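Local coordinates for protein DNA polymerase III subunit beta (Helicobacter pylori 26695, PDB 4S3I) that forms the sliding clamp of DNA replication, tethering DNA polymerases and other proteins to DNA and making them processive, at residues I270-L282 / L320-N332. Numbering follows the deposited sequence.
Sequences IKLCSSLSSTIKL and LGVNAKFFLEALN
With chi1 at -70° and chi2 extended at 162°, I270 sends its CD1 to CD1 of the F327 ring, 3.3 Å away, and sets its CG2 branch against L328. The setting is the C-terminal domain of the beta clamp, where two helices pack together beside an antiparallel sheet. Strand 279-284 pairs antiparallel with strand 318-323, and each is joined to one of the helices, 263-273 and 324-332. I280 with V322 and L282 with L320 are the hydrogen-bonded pairs, two bonds each. I280 N to V322 O measures 2.9 Å. T279 with N323 and K281 with G321 are non-hydrogen-bonded pairs. G321 also has a backbone hydrogen bond with I374. The ladder ends at helix 324-332, where A324 N donates to S278 O at 2.9 Å, nearly straight at 168°. N323 is the N-cap; its OD1 accepts from F326 N at 2.9 Å, with the donor above the carbonyl plane.

Between the helices, the I270 and L328 side chains run alongside each other, pointing opposite ways, with I270 CG2 3.5 Å from L328 CG. K271 lays its CG against L328 CD1. The methyl of A324 touches both I270 CG2 and I280 CD1. F350 and I352 of strand 350-354 pack on F327, and F107 and L109 of the second subunit touch L272 and L276. S274 OG lies 3.2 Å from A324 CB. The same hydroxyl donates to I270 O at 2.8 Å, while S274 N reaches that oxygen from the opposite face of its carbonyl plane.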
ATOM      1  N   ILE A 270       9.594  20.642 -11.719  1.00 26.32           N
ATOM      2  CA  ILE A 270       9.980  19.412 -12.406  1.00 26.81           C
ATOM      3  C   ILE A 270       8.887  18.339 -12.343  1.00 26.68           C
ATOM      4  O   ILE A 270       8.580  17.693 -13.354  1.00 27.09           O
ATOM      5  CB  ILE A 270      11.306  18.883 -11.849  1.00 27.07           C
ATOM      6  CG1 ILE A 270      12.431  19.821 -12.293  1.00 32.84           C
ATOM      7  CG2 ILE A 270      11.572  17.458 -12.327  1.00 26.77           C
ATOM      8  CD1 ILE A 270      13.697  19.671 -11.492  1.00 36.24           C
ATOM      9  N   LYS A 271       8.294  18.153 -11.166  1.00 26.52           N
ATOM     10  CA  LYS A 271       7.159  17.237 -11.043  1.00 28.94           C
ATOM     11  C   LYS A 271       6.040  17.649 -11.978  1.00 29.35           C
ATOM     12  O   LYS A 271       5.401  16.813 -12.622  1.00 27.78           O
ATOM     13  CB  LYS A 271       6.641  17.198  -9.605  1.00 33.91           C
ATOM     14  CG  LYS A 271       7.588  16.525  -8.636  1.00 38.05           C
ATOM     15  CD  LYS A 271       7.091  16.641  -7.199  1.00 50.38           C
ATOM     16  CE  LYS A 271       8.050  15.936  -6.241  1.00 57.23           C
ATOM     17  NZ  LYS A 271       7.788  16.259  -4.800  1.00 60.29           N
ATOM     18  N   LEU A 272       5.805  18.954 -12.045  1.00 27.97           N
ATOM     19  CA  LEU A 272       4.738  19.510 -12.867  1.00 27.96           C
ATOM     20  C   LEU A 272       4.907  19.126 -14.341  1.00 28.36           C
ATOM     21  O   LEU A 272       3.952  18.702 -14.989  1.00 28.94           O
ATOM     22  CB  LEU A 272       4.725  21.034 -12.716  1.00 34.72           C
ATOM     23  CG  LEU A 272       3.574  21.774 -13.374  1.00 40.10           C
ATOM     24  CD1 LEU A 272       2.298  21.022 -13.050  1.00 53.18           C
ATOM     25  CD2 LEU A 272       3.469  23.210 -12.875  1.00 38.57           C
ATOM     26  N   CYS A 273       6.115  19.275 -14.877  1.00 28.13           N
ATOM     27  CA  CYS A 273       6.345  18.934 -16.289  1.00 28.59           C
ATOM     28  C   CYS A 273       6.413  17.422 -16.469  1.00 29.36           C
ATOM     29  O   CYS A 273       6.121  16.904 -17.545  1.00 35.83           O
ATOM     30  CB  CYS A 273       7.616  19.612 -16.822  1.00 30.49           C
ATOM     31  SG  CYS A 273       7.494  21.421 -16.887  1.00 40.42           S
ATOM     32  N   SER A 274       6.768  16.728 -15.389  1.00 28.33           N
ATOM     33  CA  SER A 274       6.890  15.268 -15.390  1.00 29.14           C
ATOM     34  C   SER A 274       5.562  14.576 -15.588  1.00 33.24           C
ATOM     35  O   SER A 274       5.511  13.366 -15.794  1.00 34.48           O
ATOM     36  CB  SER A 274       7.485  14.770 -14.072  1.00 27.88           C
ATOM     37  OG  SER A 274       8.863  15.031 -14.030  1.00 43.14           O
ATOM     38  N   SER A 275       4.481  15.336 -15.491  1.00 29.44           N
ATOM     39  CA  SER A 275       3.164  14.772 -15.697  1.00 31.33           C
ATOM     40  C   SER A 275       3.036  14.299 -17.140  1.00 35.28           C
ATOM     41  O   SER A 275       2.276  13.374 -17.433  1.00 37.13           O
ATOM     42  CB  SER A 275       2.087  15.800 -15.383  1.00 31.80           C
ATOM     43  OG  SER A 275       2.149  16.878 -16.287  1.00 44.29           O
ATOM     44  N   LEU A 276       3.797  14.925 -18.036  1.00 30.68           N
ATOM     45  CA  LEU A 276       3.672  14.640 -19.465  1.00 31.51           C
ATOM     46  C   LEU A 276       4.961  14.134 -20.138  1.00 31.54           C
ATOM     47  O   LEU A 276       4.955  13.828 -21.330  1.00 36.93           O
ATOM     48  CB  LEU A 276       3.149  15.874 -20.214  1.00 31.89           C
ATOM     49  CG  LEU A 276       1.705  16.293 -19.946  1.00 32.27           C
ATOM     50  CD1 LEU A 276       1.288  17.416 -20.897  1.00 32.81           C
ATOM     51  CD2 LEU A 276       0.777  15.086 -20.104  1.00 33.66           C
ATOM     52  N   SER A 277       6.055  14.051 -19.390  1.00 30.81           N
ATOM     53  CA  SER A 277       7.346  13.682 -19.985  1.00 36.09           C
ATOM     54  C   SER A 277       8.297  13.085 -18.953  1.00 37.44           C
ATOM     55  O   SER A 277       8.069  13.214 -17.752  1.00 41.19           O
ATOM     56  CB  SER A 277       8.002  14.912 -20.601  1.00 40.61           C
ATOM     57  OG  SER A 277       8.360  15.828 -19.584  1.00 45.34           O
ATOM     58  N   SER A 278       9.369  12.442 -19.412  1.00 32.87           N
ATOM     59  CA  SER A 278      10.379  11.923 -18.485  1.00 31.50           C
ATOM     60  C   SER A 278      11.634  12.783 -18.559  1.00 29.56           C
ATOM     61  O   SER A 278      12.502  12.721 -17.679  1.00 30.31           O
ATOM     62  CB  SER A 278      10.728  10.469 -18.808  1.00 36.31           C
ATOM     63  OG  SER A 278      11.467  10.394 -20.006  1.00 40.68           O
ATOM     64  N   THR A 279      11.731  13.574 -19.624  1.00 29.93           N
ATOM     65  CA  THR A 279      12.831  14.524 -19.764  1.00 31.22           C
ATOM     66  C   THR A 279      12.299  15.951 -19.892  1.00 33.04           C
ATOM     67  O   THR A 279      11.183  16.190 -20.371  1.00 29.81           O
ATOM     68  CB  THR A 279      13.738  14.194 -20.967  1.00 34.05           C
ATOM     69  OG1 THR A 279      12.968  14.270 -22.163  1.00 32.19           O
ATOM     70  CG2 THR A 279      14.349  12.793 -20.834  1.00 31.53           C
ATOM     71  N   ILE A 280      13.116  16.896 -19.464  1.00 28.99           N
ATOM     72  CA  ILE A 280      12.700  18.281 -19.345  1.00 30.08           C
ATOM     73  C   ILE A 280      13.778  19.203 -19.899  1.00 28.74           C
ATOM     74  O   ILE A 280      14.969  18.994 -19.658  1.00 28.59           O
ATOM     75  CB  ILE A 280      12.445  18.619 -17.853  1.00 32.56           C
ATOM     76  CG1 ILE A 280      11.111  18.020 -17.390  1.00 37.51           C
ATOM     77  CG2 ILE A 280      12.451  20.126 -17.608  1.00 33.82           C
ATOM     78  CD1 ILE A 280      10.910  18.109 -15.880  1.00 38.01           C
ATOM     79  N   LYS A 281      13.366  20.216 -20.653  1.00 28.98           N
ATOM     80  CA  LYS A 281      14.284  21.275 -21.052  1.00 31.04           C
ATOM     81  C   LYS A 281      14.263  22.408 -20.025  1.00 28.35           C
ATOM     82  O   LYS A 281      13.230  23.080 -19.838  1.00 28.26           O
ATOM     83  CB  LYS A 281      13.902  21.811 -22.431  1.00 38.22           C
ATOM     84  CG  LYS A 281      14.777  22.949 -22.933  1.00 43.68           C
ATOM     85  CD  LYS A 281      14.303  23.383 -24.319  1.00 47.50           C
ATOM     86  CE  LYS A 281      15.047  24.608 -24.813  1.00 54.24           C
ATOM     87  NZ  LYS A 281      14.517  25.049 -26.140  1.00 59.32           N
ATOM     88  N   LEU A 282      15.392  22.606 -19.348  1.00 27.93           N
ATOM     89  CA  LEU A 282      15.545  23.679 -18.365  1.00 30.10           C
ATOM     90  C   LEU A 282      16.214  24.887 -19.019  1.00 32.38           C
ATOM     91  O   LEU A 282      17.276  24.763 -19.633  1.00 33.10           O
ATOM     92  CB  LEU A 282      16.413  23.203 -17.196  1.00 27.03           C
ATOM     93  CG  LEU A 282      16.898  24.272 -16.209  1.00 33.03           C
ATOM     94  CD1 LEU A 282      15.708  24.855 -15.451  1.00 30.59           C
ATOM     95  CD2 LEU A 282      17.952  23.724 -15.223  1.00 26.60           C
ATOM     96  N   LEU A 320      19.508  23.517 -20.729  1.00 34.08           N
ATOM     97  CA  LEU A 320      19.992  22.211 -20.247  1.00 32.79           C
ATOM     98  C   LEU A 320      18.901  21.129 -20.314  1.00 28.62           C
ATOM     99  O   LEU A 320      17.820  21.299 -19.743  1.00 29.02           O
ATOM    100  CB  LEU A 320      20.509  22.342 -18.812  1.00 27.95           C
ATOM    101  CG  LEU A 320      21.128  21.094 -18.190  1.00 31.14           C
ATOM    102  CD1 LEU A 320      22.449  20.754 -18.877  1.00 35.09           C
ATOM    103  CD2 LEU A 320      21.323  21.291 -16.688  1.00 27.39           C
ATOM    104  N   GLY A 321      19.175  20.035 -21.024  1.00 30.15           N
ATOM    105  CA  GLY A 321      18.247  18.914 -21.089  1.00 30.31           C
ATOM    106  C   GLY A 321      18.499  17.967 -19.927  1.00 29.00           C
ATOM    107  O   GLY A 321      19.636  17.526 -19.728  1.00 29.54           O
ATOM    108  N   VAL A 322      17.464  17.664 -19.143  1.00 28.61           N
ATOM    109  CA  VAL A 322      17.644  16.823 -17.956  1.00 28.23           C
ATOM    110  C   VAL A 322      16.644  15.677 -17.832  1.00 32.91           C
ATOM    111  O   VAL A 322      15.509  15.772 -18.298  1.00 28.62           O
ATOM    112  CB  VAL A 322      17.608  17.637 -16.652  1.00 27.52           C
ATOM    113  CG1 VAL A 322      18.588  18.801 -16.707  1.00 28.05           C
ATOM    114  CG2 VAL A 322      16.189  18.142 -16.366  1.00 27.28           C
ATOM    115  N   ASN A 323      17.081  14.594 -17.192  1.00 29.40           N
ATOM    116  CA  ASN A 323      16.186  13.511 -16.800  1.00 28.35           C
ATOM    117  C   ASN A 323      15.459  13.953 -15.528  1.00 27.67           C
ATOM    118  O   ASN A 323      16.087  14.287 -14.516  1.00 27.21           O
ATOM    119  CB  ASN A 323      16.980  12.211 -16.579  1.00 30.12           C
ATOM    120  CG  ASN A 323      16.108  11.047 -16.088  1.00 33.56           C
ATOM    121  OD1 ASN A 323      15.398  11.157 -15.082  1.00 29.03           O
ATOM    122  ND2 ASN A 323      16.192   9.915 -16.783  1.00 38.93           N
ATOM    123  N   ALA A 324      14.130  13.968 -15.592  1.00 27.71           N
ATOM    124  CA  ALA A 324      13.323  14.543 -14.517  1.00 29.96           C
ATOM    125  C   ALA A 324      13.495  13.760 -13.218  1.00 28.06           C
ATOM    126  O   ALA A 324      13.776  14.332 -12.155  1.00 26.39           O
ATOM    127  CB  ALA A 324      11.850  14.594 -14.938  1.00 28.64           C
ATOM    128  N   LYS A 325      13.323  12.445 -13.303  1.00 27.11           N
ATOM    129  CA  LYS A 325      13.492  11.584 -12.132  1.00 26.84           C
ATOM    130  C   LYS A 325      14.877  11.722 -11.508  1.00 26.58           C
ATOM    131  O   LYS A 325      15.004  11.800 -10.288  1.00 26.19           O
ATOM    132  CB  LYS A 325      13.227  10.121 -12.508  1.00 28.24           C
ATOM    133  CG  LYS A 325      13.625   9.111 -11.428  1.00 35.83           C
ATOM    134  CD  LYS A 325      13.686   7.700 -12.034  1.00 48.89           C
ATOM    135  CE  LYS A 325      13.961   6.634 -10.988  1.00 53.16           C
ATOM    136  NZ  LYS A 325      14.202   5.307 -11.630  1.00 58.60           N
ATOM    137  N   PHE A 326      15.927  11.760 -12.321  1.00 26.88           N
ATOM    138  CA  PHE A 326      17.274  11.869 -11.734  1.00 26.74           C
ATOM    139  C   PHE A 326      17.423  13.206 -11.020  1.00 26.28           C
ATOM    140  O   PHE A 326      17.949  13.285  -9.904  1.00 26.00           O
ATOM    141  CB  PHE A 326      18.379  11.743 -12.786  1.00 27.24           C
ATOM    142  CG  PHE A 326      18.427  10.406 -13.483  1.00 27.83           C
ATOM    143  CD1 PHE A 326      17.629   9.346 -13.064  1.00 27.84           C
ATOM    144  CD2 PHE A 326      19.276  10.216 -14.560  1.00 39.03           C
ATOM    145  CE1 PHE A 326      17.676   8.120 -13.718  1.00 34.18           C
ATOM    146  CE2 PHE A 326      19.334   8.994 -15.216  1.00 45.72           C
ATOM    147  CZ  PHE A 326      18.533   7.946 -14.795  1.00 41.94           C
ATOM    148  N   PHE A 327      16.956  14.263 -11.669  1.00 26.27           N
ATOM    149  CA  PHE A 327      17.089  15.594 -11.099  1.00 25.93           C
ATOM    150  C   PHE A 327      16.341  15.636  -9.776  1.00 25.57           C
ATOM    151  O   PHE A 327      16.843  16.150  -8.774  1.00 25.34           O
ATOM    152  CB  PHE A 327      16.516  16.634 -12.072  1.00 26.05           C
ATOM    153  CG  PHE A 327      17.140  18.001 -11.946  1.00 26.14           C
ATOM    154  CD1 PHE A 327      16.827  18.829 -10.874  1.00 26.24           C
ATOM    155  CD2 PHE A 327      18.043  18.458 -12.910  1.00 26.16           C
ATOM    156  CE1 PHE A 327      17.395  20.121 -10.753  1.00 27.50           C
ATOM    157  CE2 PHE A 327      18.625  19.733 -12.805  1.00 26.13           C
ATOM    158  CZ  PHE A 327      18.296  20.569 -11.716  1.00 25.71           C
ATOM    159  N   LEU A 328      15.128  15.092  -9.765  1.00 25.61           N
ATOM    160  CA  LEU A 328      14.337  15.095  -8.537  1.00 25.35           C
ATOM    161  C   LEU A 328      15.038  14.305  -7.444  1.00 25.21           C
ATOM    162  O   LEU A 328      15.107  14.743  -6.291  1.00 25.00           O
ATOM    163  CB  LEU A 328      12.938  14.515  -8.776  1.00 25.52           C
ATOM    164  CG  LEU A 328      11.948  15.435  -9.457  1.00 32.23           C
ATOM    165  CD1 LEU A 328      10.635  14.701  -9.749  1.00 32.52           C
ATOM    166  CD2 LEU A 328      11.702  16.665  -8.587  1.00 31.83           C
ATOM    167  N   GLU A 329      15.563  13.137  -7.798  1.00 25.40           N
ATOM    168  CA  GLU A 329      16.230  12.333  -6.787  1.00 28.49           C
ATOM    169  C   GLU A 329      17.467  13.044  -6.245  1.00 29.01           C
ATOM    170  O   GLU A 329      17.747  12.980  -5.058  1.00 25.11           O
ATOM    171  CB  GLU A 329      16.535  10.917  -7.310  1.00 25.63           C
ATOM    172  CG  GLU A 329      15.243  10.131  -7.579  1.00 28.43           C
ATOM    173  CD  GLU A 329      15.473   8.648  -7.883  1.00 31.94           C
ATOM    174  OE1 GLU A 329      14.562   7.850  -7.593  1.00 35.66           O
ATOM    175  OE2 GLU A 329      16.540   8.285  -8.420  1.00 32.02           O
ATOM    176  N   ALA A 330      18.188  13.751  -7.110  1.00 25.37           N
ATOM    177  CA  ALA A 330      19.359  14.505  -6.636  1.00 25.36           C
ATOM    178  C   ALA A 330      18.942  15.586  -5.638  1.00 25.10           C
ATOM    179  O   ALA A 330      19.637  15.840  -4.652  1.00 25.10           O
ATOM    180  CB  ALA A 330      20.126  15.100  -7.803  1.00 25.59           C
ATOM    181  N   LEU A 331      17.783  16.201  -5.869  1.00 24.98           N
ATOM    182  CA  LEU A 331      17.309  17.243  -4.961  1.00 24.84           C
ATOM    183  C   LEU A 331      16.823  16.626  -3.641  1.00 24.77           C
ATOM    184  O   LEU A 331      17.051  17.176  -2.559  1.00 24.78           O
ATOM    185  CB  LEU A 331      16.190  18.065  -5.614  1.00 24.84           C
ATOM    186  CG  LEU A 331      16.577  18.895  -6.846  1.00 24.94           C
ATOM    187  CD1 LEU A 331      15.365  19.660  -7.335  1.00 24.98           C
ATOM    188  CD2 LEU A 331      17.759  19.860  -6.550  1.00 24.96           C
ATOM    189  N   ASN A 332      16.134  15.487  -3.734  1.00 24.76           N
ATOM    190  CA  ASN A 332      15.686  14.769  -2.532  1.00 26.47           C
ATOM    191  C   ASN A 332      16.838  14.442  -1.575  1.00 24.77           C
ATOM    192  O   ASN A 332      16.662  14.376  -0.361  1.00 27.01           O
ATOM    193  CB  ASN A 332      14.948  13.470  -2.913  1.00 32.81           C
ATOM    194  CG  ASN A 332      13.662  13.720  -3.671  1.00 39.82           C
ATOM    195  OD1 ASN A 332      13.082  14.807  -3.601  1.00 38.12           O
ATOM    196  ND2 ASN A 332      13.198  12.697  -4.402  1.00 36.62           N
TER
HETATM  197  O   HOH W   1      12.223  11.105 -15.806  1.00 28.05           O